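Local coordinates for oxidoreductase, zinc-binding dehydrogenase family (Myxococcus xanthus, PDB 5K1S), which is a zinc-containing medium-chain reductase involved in an alternative de novo route to isovaleryl coenzyme A, probably using NADP(H) as cofactor, at residues A[161-166]-A[354-359]. Numbering follows the deposited sequence.
Sequences AATVCC and RLVLVP. With ZN (zinc ion), chain F.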
loop_
_atom_site.group_PDB
_atom_site.type_symbol
_atom_site.label_atom_id
_atom_site.label_comp_id
_atom_site.label_asym_id
_atom_site.label_seq_id
_atom_site.Cartn_x
_atom_site.Cartn_y
_atom_site.Cartn_z
ATOM N N ALA A 161 -27.771 13.399 -6.663
ATOM C CA ALA A 161 -27.618 12.207 -5.836
ATOM C C ALA A 161 -27.231 10.989 -6.666
ATOM O O ALA A 161 -26.522 10.105 -6.171
ATOM C CB ALA A 161 -28.910 11.931 -5.069
ATOM N N ALA A 162 -27.678 10.925 -7.921
ATOM C CA ALA A 162 -27.408 9.772 -8.773
ATOM C C ALA A 162 -25.971 9.716 -9.272
ATOM O O ALA A 162 -25.652 8.816 -10.057
ATOM C CB ALA A 162 -28.357 9.774 -9.970
ATOM N N THR A 163 -25.102 10.644 -8.861
ATOM C CA THR A 163 -23.704 10.633 -9.276
ATOM C C THR A 163 -22.763 10.735 -8.080
ATOM O O THR A 163 -21.586 11.066 -8.251
ATOM C CB THR A 163 -23.421 11.768 -10.264
ATOM O OG1 THR A 163 -23.692 13.031 -9.642
ATOM C CG2 THR A 163 -24.289 11.621 -11.509
ATOM N N VAL A 164 -23.252 10.445 -6.875
ATOM C CA VAL A 164 -22.453 10.631 -5.670
ATOM C C VAL A 164 -21.578 9.412 -5.406
ATOM O O VAL A 164 -20.419 9.544 -4.998
ATOM C CB VAL A 164 -23.380 10.929 -4.474
ATOM C CG1 VAL A 164 -22.585 11.063 -3.184
ATOM C CG2 VAL A 164 -24.179 12.190 -4.734
ATOM N N CYS A 165 -22.112 8.209 -5.635
ATOM C CA CYS A 165 -21.413 6.994 -5.229
ATOM C C CYS A 165 -20.053 6.883 -5.907
ATOM O O CYS A 165 -19.035 6.654 -5.247
ATOM C CB CYS A 165 -22.272 5.770 -5.541
ATOM S SG CYS A 165 -21.693 4.244 -4.758
ATOM N N CYS A 166 -20.016 7.044 -7.227
ATOM C CA CYS A 166 -18.793 6.836 -7.993
ATOM C C CYS A 166 -17.880 8.053 -8.013
ATOM O O CYS A 166 -16.891 8.050 -8.754
ATOM C CB CYS A 166 -19.141 6.431 -9.425
ATOM S SG CYS A 166 -20.136 4.942 -9.508
ATOM N N ARG A 354 -20.395 14.869 -15.129
ATOM C CA ARG A 354 -21.159 13.644 -14.943
ATOM C C ARG A 354 -22.460 13.719 -15.729
ATOM O O ARG A 354 -23.154 14.742 -15.699
ATOM C CB ARG A 354 -21.447 13.403 -13.459
ATOM C CG ARG A 354 -20.357 12.620 -12.737
ATOM C CD ARG A 354 -20.340 11.159 -13.176
ATOM N NE ARG A 354 -19.261 10.396 -12.551
ATOM C CZ ARG A 354 -18.045 10.235 -13.070
ATOM N NH1 ARG A 354 -17.724 10.785 -14.236
ATOM N NH2 ARG A 354 -17.139 9.515 -12.418
ATOM N N LEU A 355 -22.779 12.636 -16.433
ATOM C CA LEU A 355 -24.032 12.505 -17.159
ATOM C C LEU A 355 -25.033 11.721 -16.321
ATOM O O LEU A 355 -24.660 10.868 -15.511
ATOM C CB LEU A 355 -23.817 11.803 -18.500
ATOM C CG LEU A 355 -22.879 12.517 -19.475
ATOM C CD1 LEU A 355 -22.568 11.617 -20.661
ATOM C CD2 LEU A 355 -23.487 13.835 -19.942
ATOM N N VAL A 356 -26.313 12.019 -16.524
ATOM C CA VAL A 356 -27.388 11.415 -15.747
ATOM C C VAL A 356 -28.516 11.035 -16.693
ATOM O O VAL A 356 -28.908 11.832 -17.551
ATOM C CB VAL A 356 -27.903 12.369 -14.651
ATOM C CG1 VAL A 356 -29.054 11.735 -13.886
ATOM C CG2 VAL A 356 -26.774 12.744 -13.699
ATOM N N LEU A 357 -29.037 9.822 -16.535
ATOM C CA LEU A 357 -30.209 9.368 -17.271
ATOM C C LEU A 357 -31.441 9.512 -16.387
ATOM O O LEU A 357 -31.461 9.019 -15.253
ATOM C CB LEU A 357 -30.045 7.915 -17.722
ATOM C CG LEU A 357 -28.942 7.653 -18.750
ATOM C CD1 LEU A 357 -28.790 6.159 -18.997
ATOM C CD2 LEU A 357 -29.224 8.384 -20.056
ATOM N N VAL A 358 -32.461 10.187 -16.907
ATOM C CA VAL A 358 -33.700 10.447 -16.185
ATOM C C VAL A 358 -34.791 9.579 -16.811
ATOM O O VAL A 358 -35.195 9.832 -17.955
ATOM C CB VAL A 358 -34.079 11.932 -16.237
ATOM C CG1 VAL A 358 -35.338 12.186 -15.421
ATOM C CG2 VAL A 358 -32.929 12.788 -15.731
ATOM N N PRO A 359 -35.291 8.552 -16.121
ATOM C CA PRO A 359 -36.370 7.752 -16.697
ATOM C C PRO A 359 -37.634 8.581 -16.836
ATOM O O PRO A 359 -37.844 9.547 -16.084
ATOM C CB PRO A 359 -36.554 6.613 -15.678
ATOM C CG PRO A 359 -35.303 6.595 -14.875
ATOM C CD PRO A 359 -34.839 8.011 -14.828
HETATM ZN ZN ZN F . -19.267 3.643 -11.235
#
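The guanidinium of R354 is the flat group of this contact, and the carbonyl O of C166 lies at its edge, in its plane, 4.0 Å from NH2. That is too long for a hydrogen bond, and the carbonyl approaches the rim rather than a face. The arginine chain bends about CB-CG (chi2 -71°), which turns CD out of the extended course. Its aliphatic root packs on T163, with CB of R354 3.9 Å from CG2 of T163. Beside this, CG of R354 lies 4.0 Å from CB of T163. The two side chains lie alongside one another, pointing opposite ways.

T163 carries most of the packing. With OG1 between the backbone N and the carbonyl carbon (chi1 61°), CG2 is left beside the N, on the strand side. There it meets CG2 of V356 at 3.5 Å, and these two side chains cross at about a right angle. The hydroxyl OG1 hydrogen-bonds to OE1 of Q328, so the polar branch of this buried residue is satisfied outside the strand while the methyl serves the apolar contact. Further along, CB of A162 approaches CG1 of V356 at 4.4 Å, and both residues also touch A53 of strand 46-56.

C166, near the start of helix 165-178, turns its SG to the zinc ion at 2.3 Å, and C57 and H79 supply the other protein ligands. Strand 354-358 runs antiparallel to 46-56 and parallel to 330-335, and the contact lays loop residues A162 and T163, just ahead of the helix, on this strand of the GroES-like sheet. A Cys-His-Cys zinc site beside the helix that leads out of this domain is characteristic of the catalytic domain of zinc-dependent medium-chain dehydrogenases/reductases.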